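Local atomic coordinates of putative glycosyltransferase (GalT1) (PDB entry 4PHR), a protein that probably transfers a sugar from a nucleotide donor, its GT-D-fold domain binding UDP with manganese nearby. Residues A[77-82]-A[92-97]; A[121-124]-A[128-131]; A[243-248]-A[252-257]. One frame throughout, in Å; residues are numbered along the deposited sequence.

Contact 1: residues A[77-82]-A[92-97]; sequences PDVFSN and HFWERH
Pro77 and Val79 lie side by side over one face of the Trp94 indole, joining the loop that leaves strand 72-76 of the GT-D fold to helix 88-100, the next helix in the chain. The contact is apolar and consists of two CH-pi interactions that divide the ring system between them. Pro77 takes the benzo half: its CB stands 4.0 Å from the centroid of the Trp94 six-membered ring, 22° off the normal, while its CG comes to 3.6 Å from Trp94 CZ3. Val79 takes the pyrrole half through CG1, which lies 3.8 Å from the centroid of the Trp94 five-membered ring. With Trp94 CG set anti to its own carbonyl carbon (chi1 -77°), the indole stands up from the helix and presents this face to the loop.

The opposite face is covered by Phe93, whose CD2 sits above the ring, and Asp36 of helix 36-42 and the loop residue Phe118 also pack against Trp94, so the indole is buried. Polar interactions serve the loop itself. Asp78 is the centre of an inverse gamma turn, closed by a weak bond from Val79 N to Pro77 O, and its carboxylate forms a salt bridge with Arg85. This tight turn brings residues 77 and 79 to the same indole face. The other methyl of Val79, CG2, is turned to Phe80 and lies 4.0 Å above the plane of that ring.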
loop_
_atom_site.group_PDB
_atom_site.type_symbol
_atom_site.label_atom_id
_atom_site.label_comp_id
_atom_site.label_asym_id
_atom_site.label_seq_id
_atom_site.Cartn_x
_atom_site.Cartn_y
_atom_site.Cartn_z
ATOM N N PRO A 77 8.551 -3.127 -5.236
ATOM C CA PRO A 77 7.971 -4.408 -5.643
ATOM C C PRO A 77 8.991 -5.542 -5.502
ATOM O O PRO A 77 10.153 -5.391 -5.874
ATOM C CB PRO A 77 7.597 -4.166 -7.116
ATOM C CG PRO A 77 7.444 -2.652 -7.235
ATOM C CD PRO A 77 8.524 -2.132 -6.323
ATOM N N ASP A 78 8.554 -6.679 -4.979
ATOM C CA ASP A 78 9.476 -7.772 -4.690
ATOM C C ASP A 78 9.557 -8.668 -5.920
ATOM O O ASP A 78 9.007 -9.766 -5.944
ATOM C CB ASP A 78 9.002 -8.537 -3.446
ATOM C CG ASP A 78 9.961 -9.625 -3.019
ATOM O OD1 ASP A 78 11.046 -9.752 -3.621
ATOM O OD2 ASP A 78 9.622 -10.355 -2.062
ATOM N N VAL A 79 10.239 -8.177 -6.951
ATOM C CA VAL A 79 10.195 -8.800 -8.270
ATOM C C VAL A 79 11.571 -8.930 -8.907
ATOM O O VAL A 79 11.697 -9.363 -10.055
ATOM C CB VAL A 79 9.288 -8.001 -9.234
ATOM C CG1 VAL A 79 7.861 -7.951 -8.715
ATOM C CG2 VAL A 79 9.831 -6.600 -9.451
ATOM N N PHE A 80 12.600 -8.558 -8.156
ATOM C CA PHE A 80 13.952 -8.509 -8.701
ATOM C C PHE A 80 14.702 -9.822 -8.537
ATOM O O PHE A 80 15.659 -10.092 -9.260
ATOM C CB PHE A 80 14.702 -7.319 -8.103
ATOM C CG PHE A 80 14.024 -6.016 -8.389
ATOM C CD1 PHE A 80 14.052 -5.479 -9.668
ATOM C CD2 PHE A 80 13.326 -5.353 -7.401
ATOM C CE1 PHE A 80 13.410 -4.297 -9.946
ATOM C CE2 PHE A 80 12.674 -4.166 -7.678
ATOM C CZ PHE A 80 12.720 -3.639 -8.949
ATOM N N SER A 81 14.243 -10.643 -7.602
ATOM C CA SER A 81 14.723 -12.012 -7.468
ATOM C C SER A 81 13.533 -12.924 -7.193
ATOM O O SER A 81 12.497 -12.481 -6.690
ATOM C CB SER A 81 15.744 -12.122 -6.336
ATOM O OG SER A 81 16.969 -11.494 -6.692
ATOM N N ASN A 82 13.678 -14.192 -7.547
ATOM C CA ASN A 82 12.647 -15.189 -7.290
ATOM C C ASN A 82 11.295 -14.765 -7.858
ATOM O O ASN A 82 10.261 -14.840 -7.193
ATOM C CB ASN A 82 12.562 -15.505 -5.791
ATOM C CG ASN A 82 11.897 -16.839 -5.519
ATOM O OD1 ASN A 82 11.678 -17.632 -6.439
ATOM N ND2 ASN A 82 11.586 -17.106 -4.253
ATOM N N HIS A 92 5.077 -11.350 -16.279
ATOM C CA HIS A 92 5.186 -10.558 -17.489
ATOM C C HIS A 92 4.984 -9.075 -17.191
ATOM O O HIS A 92 5.765 -8.232 -17.649
ATOM C CB HIS A 92 4.174 -11.027 -18.537
ATOM C CG HIS A 92 4.144 -10.181 -19.772
ATOM N ND1 HIS A 92 5.213 -10.086 -20.638
ATOM C CD2 HIS A 92 3.173 -9.388 -20.284
ATOM C CE1 HIS A 92 4.897 -9.279 -21.636
ATOM N NE2 HIS A 92 3.665 -8.844 -21.446
ATOM N N PHE A 93 3.936 -8.751 -16.435
ATOM C CA PHE A 93 3.693 -7.358 -16.090
ATOM C C PHE A 93 4.922 -6.712 -15.444
ATOM O O PHE A 93 5.353 -5.612 -15.824
ATOM C CB PHE A 93 2.500 -7.221 -15.138
ATOM C CG PHE A 93 2.315 -5.824 -14.645
ATOM C CD1 PHE A 93 1.624 -4.894 -15.407
ATOM C CD2 PHE A 93 2.887 -5.417 -13.446
ATOM C CE1 PHE A 93 1.485 -3.589 -14.970
ATOM C CE2 PHE A 93 2.751 -4.113 -13.005
ATOM C CZ PHE A 93 2.051 -3.199 -13.762
ATOM N N TRP A 94 5.481 -7.391 -14.450
ATOM C CA TRP A 94 6.556 -6.798 -13.661
ATOM C C TRP A 94 7.873 -6.692 -14.419
ATOM O O TRP A 94 8.593 -5.701 -14.287
ATOM C CB TRP A 94 6.726 -7.518 -12.317
ATOM C CG TRP A 94 5.649 -7.103 -11.357
ATOM C CD1 TRP A 94 4.642 -7.880 -10.857
ATOM C CD2 TRP A 94 5.467 -5.798 -10.796
ATOM N NE1 TRP A 94 3.849 -7.136 -10.019
ATOM C CE2 TRP A 94 4.337 -5.857 -9.959
ATOM C CE3 TRP A 94 6.155 -4.581 -10.920
ATOM C CZ2 TRP A 94 3.876 -4.749 -9.249
ATOM C CZ3 TRP A 94 5.699 -3.486 -10.215
ATOM C CH2 TRP A 94 4.573 -3.577 -9.388
ATOM N N GLU A 95 8.197 -7.695 -15.226
ATOM C CA GLU A 95 9.409 -7.592 -16.028
ATOM C C GLU A 95 9.280 -6.467 -17.056
ATOM O O GLU A 95 10.212 -5.687 -17.247
ATOM C CB GLU A 95 9.740 -8.918 -16.709
ATOM C CG GLU A 95 11.011 -8.815 -17.536
ATOM C CD GLU A 95 11.500 -10.142 -18.096
ATOM O OE1 GLU A 95 11.774 -11.073 -17.307
ATOM O OE2 GLU A 95 11.638 -10.240 -19.327
ATOM N N ARG A 96 8.115 -6.355 -17.701
ATOM C CA ARG A 96 7.902 -5.235 -18.625
ATOM C C ARG A 96 8.083 -3.909 -17.899
ATOM O O ARG A 96 8.675 -2.966 -18.434
ATOM C CB ARG A 96 6.510 -5.267 -19.258
ATOM C CG ARG A 96 6.276 -6.399 -20.241
ATOM C CD ARG A 96 6.965 -6.117 -21.553
ATOM N NE ARG A 96 8.335 -6.599 -21.556
ATOM C CZ ARG A 96 9.219 -6.303 -22.502
ATOM N NH1 ARG A 96 8.883 -5.511 -23.511
ATOM N NH2 ARG A 96 10.437 -6.798 -22.437
ATOM N N HIS A 97 7.574 -3.852 -16.675
ATOM C CA HIS A 97 7.631 -2.644 -15.877
ATOM C C HIS A 97 9.057 -2.241 -15.560
ATOM O O HIS A 97 9.459 -1.102 -15.820
ATOM C CB HIS A 97 6.846 -2.823 -14.576
ATOM C CG HIS A 97 7.043 -1.701 -13.600
ATOM N ND1 HIS A 97 6.366 -0.504 -13.698
ATOM C CD2 HIS A 97 7.857 -1.586 -12.524
ATOM C CE1 HIS A 97 6.747 0.296 -12.716
ATOM N NE2 HIS A 97 7.656 -0.334 -11.993
#

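Contact 2: residues A[121-124]-A[128-131]; sequences RPYI and DKSP
One face of the Tyr123 ring is covered by the aliphatic chain of Lys129, which passes across it at about a right angle to the tyrosine side chain. Lys129 CE is 3.7 Å from the ring centroid and 20° off the normal, a CH-pi contact, while CD lies just outside the rim beside the CE1-CZ bond, 3.5 Å from Tyr123 CE1. A bend about the CD-CE bond (chi4 59°) turns NZ away from the ring to the backbone oxygens. Lys129 NZ remains almost on the ring normal, 4.8 Å from the Tyr123 centroid, in a cation-pi arrangement.

The ammonium group is held by main-chain oxygens, mainly Leu126 O in the short link between the segments. Lys129 NZ also donates to Ile124 O at 3.1 Å, from well above the carbonyl plane, and more weakly to Tyr123 O. Lys129 thereby ties up the loop of residues 123-129 from within, and the carbonyls probably help to stabilise its positive charge. Next to it, Asp128 OD1 accepts from Ser130 N in an Asx turn and from Ser130 OG through its syn lone pair.

The loop, which starts with the UDP-bonding Arg121, belongs to the connection between strand 115-116 and helix 132-140 of the GT-D fold. Tyr123 OH bonds to Ala240 O, its ring touches Trp235 of helix 229-238 and Ser132 of helix 132-140, and Pro122 packs against both helices.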
loop_
_atom_site.group_PDB
_atom_site.type_symbol
_atom_site.label_atom_id
_atom_site.label_comp_id
_atom_site.label_asym_id
_atom_site.label_seq_id
_atom_site.Cartn_x
_atom_site.Cartn_y
_atom_site.Cartn_z
ATOM N N ARG A 121 -0.151 -7.077 -0.647
ATOM C CA ARG A 121 -0.557 -7.948 -1.758
ATOM C C ARG A 121 -0.109 -9.401 -1.519
ATOM O O ARG A 121 0.704 -9.946 -2.264
ATOM C CB ARG A 121 0.039 -7.425 -3.075
ATOM C CG ARG A 121 -0.122 -5.920 -3.331
ATOM C CD ARG A 121 -1.580 -5.487 -3.384
ATOM N NE ARG A 121 -2.333 -6.303 -4.327
ATOM C CZ ARG A 121 -2.916 -5.846 -5.426
ATOM N NH1 ARG A 121 -2.866 -4.554 -5.729
ATOM N NH2 ARG A 121 -3.573 -6.690 -6.209
ATOM N N PRO A 122 -0.641 -10.037 -0.470
ATOM C CA PRO A 122 -0.061 -11.301 -0.003
ATOM C C PRO A 122 -0.726 -12.557 -0.556
ATOM O O PRO A 122 -0.514 -13.621 0.021
ATOM C CB PRO A 122 -0.299 -11.245 1.517
ATOM C CG PRO A 122 -0.996 -9.906 1.792
ATOM C CD PRO A 122 -1.608 -9.507 0.499
ATOM N N TYR A 123 -1.512 -12.460 -1.625
ATOM C CA TYR A 123 -2.299 -13.626 -2.029
ATOM C C TYR A 123 -2.474 -13.863 -3.531
ATOM O O TYR A 123 -2.027 -14.886 -4.056
ATOM C CB TYR A 123 -3.680 -13.577 -1.344
ATOM C CG TYR A 123 -4.618 -14.707 -1.741
ATOM C CD1 TYR A 123 -4.461 -15.983 -1.219
ATOM C CD2 TYR A 123 -5.664 -14.489 -2.630
ATOM C CE1 TYR A 123 -5.306 -17.014 -1.583
ATOM C CE2 TYR A 123 -6.515 -15.517 -3.004
ATOM C CZ TYR A 123 -6.334 -16.776 -2.474
ATOM O OH TYR A 123 -7.177 -17.806 -2.836
ATOM N N ILE A 124 -3.139 -12.943 -4.220
ATOM C CA ILE A 124 -3.727 -13.275 -5.526
ATOM C C ILE A 124 -2.712 -13.581 -6.636
ATOM O O ILE A 124 -2.981 -14.407 -7.513
ATOM C CB ILE A 124 -4.751 -12.200 -5.999
ATOM C CG1 ILE A 124 -5.742 -12.796 -7.009
ATOM C CG2 ILE A 124 -4.033 -10.987 -6.555
ATOM C CD1 ILE A 124 -6.673 -13.833 -6.420
ATOM N N ASP A 128 1.834 -20.320 -5.332
ATOM C CA ASP A 128 1.614 -21.114 -4.130
ATOM C C ASP A 128 1.006 -20.245 -3.039
ATOM O O ASP A 128 1.677 -19.385 -2.457
ATOM C CB ASP A 128 2.927 -21.738 -3.654
ATOM C CG ASP A 128 2.755 -22.580 -2.405
ATOM O OD1 ASP A 128 1.598 -22.866 -2.030
ATOM O OD2 ASP A 128 3.781 -22.968 -1.805
ATOM N N LYS A 129 -0.272 -20.467 -2.774
ATOM C CA LYS A 129 -1.001 -19.640 -1.828
ATOM C C LYS A 129 -0.937 -20.182 -0.402
ATOM O O LYS A 129 -1.519 -19.609 0.514
ATOM C CB LYS A 129 -2.446 -19.439 -2.302
ATOM C CG LYS A 129 -2.547 -18.496 -3.501
ATOM C CD LYS A 129 -3.848 -18.673 -4.258
ATOM C CE LYS A 129 -4.178 -17.442 -5.090
ATOM N NZ LYS A 129 -3.133 -17.112 -6.089
ATOM N N SER A 130 -0.206 -21.278 -0.216
ATOM C CA SER A 130 -0.059 -21.878 1.107
ATOM C C SER A 130 0.412 -20.916 2.218
ATOM O O SER A 130 -0.117 -20.957 3.328
ATOM C CB SER A 130 0.846 -23.116 1.031
ATOM O OG SER A 130 0.422 -23.999 0.009
ATOM N N PRO A 131 1.400 -20.043 1.927
ATOM C CA PRO A 131 1.894 -19.149 2.986
ATOM C C PRO A 131 0.976 -17.966 3.303
ATOM O O PRO A 131 1.257 -17.239 4.253
ATOM C CB PRO A 131 3.215 -18.626 2.412
ATOM C CG PRO A 131 3.034 -18.702 0.941
ATOM C CD PRO A 131 2.215 -19.940 0.702
#

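Contact 3: residues A[243-248]-A[252-257]; sequences KVKLTN and AEFNYD
Lys243 reaches Glu253 with a fully stretched side chain. Its CG is anti to the carbonyl carbon and every later torsion is near 180°, which carries the ammonium group out to the carboxylate. Lys243 NZ donates to Glu253 OE1 over 2.9 Å in a salt bridge, approaching from above the carboxylate plane, 52° out of it. Glu253 meets it with a folded chain: the bend at chi2 (80°) turns the carboxylate back and brings OE1 to Lys243 NZ. OE1 is held more closely by Arg121, a UDP-binding residue, and two cations thus converge on one oxygen.

Both segments belong to the long irregular connection between helix 229-238 and helix 266-271 of the GT-D fold, and this part of it borders the UDP pocket: the Glu253 side chain is about 4 Å from the bound manganese ion at the nearest atoms.

Phe254 makes the apolar half of the contact. Its CB points toward residues 243-248, and its ring is turned to place Lys243 O at the edge, in the ring plane, 3.6 Å from Phe254 CZ. One face is taken by the methylenes of Lys245: CB is 4.1 Å from the Phe254 centroid and 29° off the normal, and CG lies further in over the same face, 4.0 Å above the Phe254 plane. Lys245 is extended as far as CE and then bends at chi4, bringing NZ to 3.8 Å from Phe254 CD2 and to its acceptor, Glu258 O. On residues 243-244, Trp235 of helix 229-238 donates from NE1 to Val244 O and packs on Lys243, while Phe254 O accepts from the hydroxyl of Tyr49, another UDP-binding residue.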
loop_
_atom_site.group_PDB
_atom_site.type_symbol
_atom_site.label_atom_id
_atom_site.label_comp_id
_atom_site.label_asym_id
_atom_site.label_seq_id
_atom_site.Cartn_x
_atom_site.Cartn_y
_atom_site.Cartn_z
ATOM N N LYS A 243 -8.800 -12.461 -9.921
ATOM C CA LYS A 243 -9.253 -11.193 -9.354
ATOM C C LYS A 243 -10.740 -10.944 -9.591
ATOM O O LYS A 243 -11.132 -10.352 -10.598
ATOM C CB LYS A 243 -8.416 -10.033 -9.896
ATOM C CG LYS A 243 -6.964 -10.101 -9.460
ATOM C CD LYS A 243 -6.158 -8.929 -9.979
ATOM C CE LYS A 243 -4.676 -9.151 -9.733
ATOM N NZ LYS A 243 -3.841 -8.050 -10.287
ATOM N N VAL A 244 -11.560 -11.396 -8.651
ATOM C CA VAL A 244 -13.005 -11.283 -8.777
ATOM C C VAL A 244 -13.491 -9.928 -8.275
ATOM O O VAL A 244 -12.991 -9.397 -7.288
ATOM C CB VAL A 244 -13.730 -12.432 -8.035
ATOM C CG1 VAL A 244 -13.333 -12.457 -6.575
ATOM C CG2 VAL A 244 -15.239 -12.311 -8.181
ATOM N N LYS A 245 -14.460 -9.357 -8.972
ATOM C CA LYS A 245 -14.968 -8.053 -8.597
ATOM C C LYS A 245 -15.781 -8.162 -7.312
ATOM O O LYS A 245 -16.644 -9.029 -7.180
ATOM C CB LYS A 245 -15.838 -7.482 -9.716
ATOM C CG LYS A 245 -16.219 -6.030 -9.508
ATOM C CD LYS A 245 -17.168 -5.561 -10.590
ATOM C CE LYS A 245 -17.486 -4.083 -10.438
ATOM N NZ LYS A 245 -16.268 -3.240 -10.596
ATOM N N LEU A 246 -15.487 -7.289 -6.356
ATOM C CA LEU A 246 -16.314 -7.171 -5.171
ATOM C C LEU A 246 -17.443 -6.200 -5.515
ATOM O O LEU A 246 -17.248 -5.247 -6.267
ATOM C CB LEU A 246 -15.474 -6.682 -3.990
ATOM C CG LEU A 246 -14.165 -7.470 -3.838
ATOM C CD1 LEU A 246 -13.245 -6.858 -2.794
ATOM C CD2 LEU A 246 -14.433 -8.940 -3.533
ATOM N N THR A 247 -18.630 -6.442 -4.988
ATOM C CA THR A 247 -19.766 -5.643 -5.417
ATOM C C THR A 247 -19.966 -4.427 -4.522
ATOM O O THR A 247 -20.507 -3.407 -4.959
ATOM C CB THR A 247 -21.049 -6.489 -5.460
ATOM O OG1 THR A 247 -21.440 -6.836 -4.125
ATOM C CG2 THR A 247 -20.804 -7.761 -6.258
ATOM N N ASN A 248 -19.519 -4.533 -3.277
ATOM C CA ASN A 248 -19.913 -3.584 -2.247
ATOM C C ASN A 248 -18.874 -2.516 -1.929
ATOM O O ASN A 248 -19.081 -1.683 -1.053
ATOM C CB ASN A 248 -20.326 -4.336 -0.971
ATOM C CG ASN A 248 -19.198 -5.197 -0.399
ATOM O OD1 ASN A 248 -18.373 -5.737 -1.138
ATOM N ND2 ASN A 248 -19.162 -5.324 0.924
ATOM N N ALA A 252 -9.273 -3.872 -5.975
ATOM C CA ALA A 252 -7.956 -3.732 -6.600
ATOM C C ALA A 252 -7.991 -4.177 -8.059
ATOM O O ALA A 252 -8.565 -5.217 -8.381
ATOM C CB ALA A 252 -6.922 -4.553 -5.839
ATOM N N GLU A 253 -7.369 -3.377 -8.921
ATOM C CA GLU A 253 -7.193 -3.654 -10.356
ATOM C C GLU A 253 -8.433 -3.419 -11.211
ATOM O O GLU A 253 -8.398 -3.561 -12.434
ATOM C CB GLU A 253 -6.584 -5.035 -10.611
ATOM C CG GLU A 253 -5.061 -5.077 -10.422
ATOM C CD GLU A 253 -4.638 -5.185 -8.971
ATOM O OE1 GLU A 253 -4.931 -6.222 -8.345
ATOM O OE2 GLU A 253 -4.009 -4.239 -8.455
ATOM N N PHE A 254 -9.527 -3.043 -10.564
ATOM C CA PHE A 254 -10.680 -2.518 -11.278
ATOM C C PHE A 254 -10.572 -1.010 -11.173
ATOM O O PHE A 254 -10.857 -0.425 -10.128
ATOM C CB PHE A 254 -11.974 -3.053 -10.674
ATOM C CG PHE A 254 -12.198 -4.509 -10.949
ATOM C CD1 PHE A 254 -11.503 -5.478 -10.244
ATOM C CD2 PHE A 254 -13.086 -4.910 -11.926
ATOM C CE1 PHE A 254 -11.697 -6.812 -10.503
ATOM C CE2 PHE A 254 -13.289 -6.245 -12.190
ATOM C CZ PHE A 254 -12.595 -7.200 -11.480
ATOM N N ASN A 255 -10.153 -0.391 -12.274
ATOM C CA ASN A 255 -9.520 0.927 -12.233
ATOM C C ASN A 255 -10.409 2.148 -12.430
ATOM O O ASN A 255 -9.900 3.239 -12.699
ATOM C CB ASN A 255 -8.354 0.970 -13.229
ATOM C CG ASN A 255 -7.149 0.190 -12.743
ATOM O OD1 ASN A 255 -6.899 0.102 -11.537
ATOM N ND2 ASN A 255 -6.396 -0.385 -13.675
ATOM N N TYR A 256 -11.719 1.979 -12.283
ATOM C CA TYR A 256 -12.647 3.088 -12.480
ATOM C C TYR A 256 -13.718 3.189 -11.391
ATOM O O TYR A 256 -14.560 4.086 -11.427
ATOM C CB TYR A 256 -13.299 2.978 -13.861
ATOM C CG TYR A 256 -12.299 2.784 -14.980
ATOM C CD1 TYR A 256 -11.603 3.864 -15.509
ATOM C CD2 TYR A 256 -12.043 1.522 -15.502
ATOM C CE1 TYR A 256 -10.688 3.694 -16.525
ATOM C CE2 TYR A 256 -11.128 1.343 -16.523
ATOM C CZ TYR A 256 -10.452 2.433 -17.029
ATOM O OH TYR A 256 -9.539 2.267 -18.045
ATOM N N ASP A 257 -13.682 2.278 -10.422
ATOM C CA ASP A 257 -14.716 2.202 -9.386
ATOM C C ASP A 257 -16.118 2.190 -10.000
ATOM O O ASP A 257 -17.016 2.902 -9.547
ATOM C CB ASP A 257 -14.573 3.341 -8.363
ATOM C CG ASP A 257 -13.635 2.987 -7.210
ATOM O OD1 ASP A 257 -13.353 1.786 -7.005
ATOM O OD2 ASP A 257 -13.189 3.913 -6.496
#

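Contacts 2 and 3 meet directly, although their centres are 19 Å apart. Arg121 NH2 of contact 2 forms a salt bridge of 2.6 Å with Glu253 OE1 of contact 3, and Ile124 CG2 packs on Lys243 CE at 3.7 Å. Arg121 also donates from NH1 to UDP O1B, so the junction links both loops to the diphosphate. Contact 1 stands apart, its nearest atoms about 7 Å from contact 2 and about 8 Å from contact 3. It nevertheless lies near the same site, since the Trp94 side chain is about 7 Å from both the manganese ion and the Arg121 side chain at the nearest atoms.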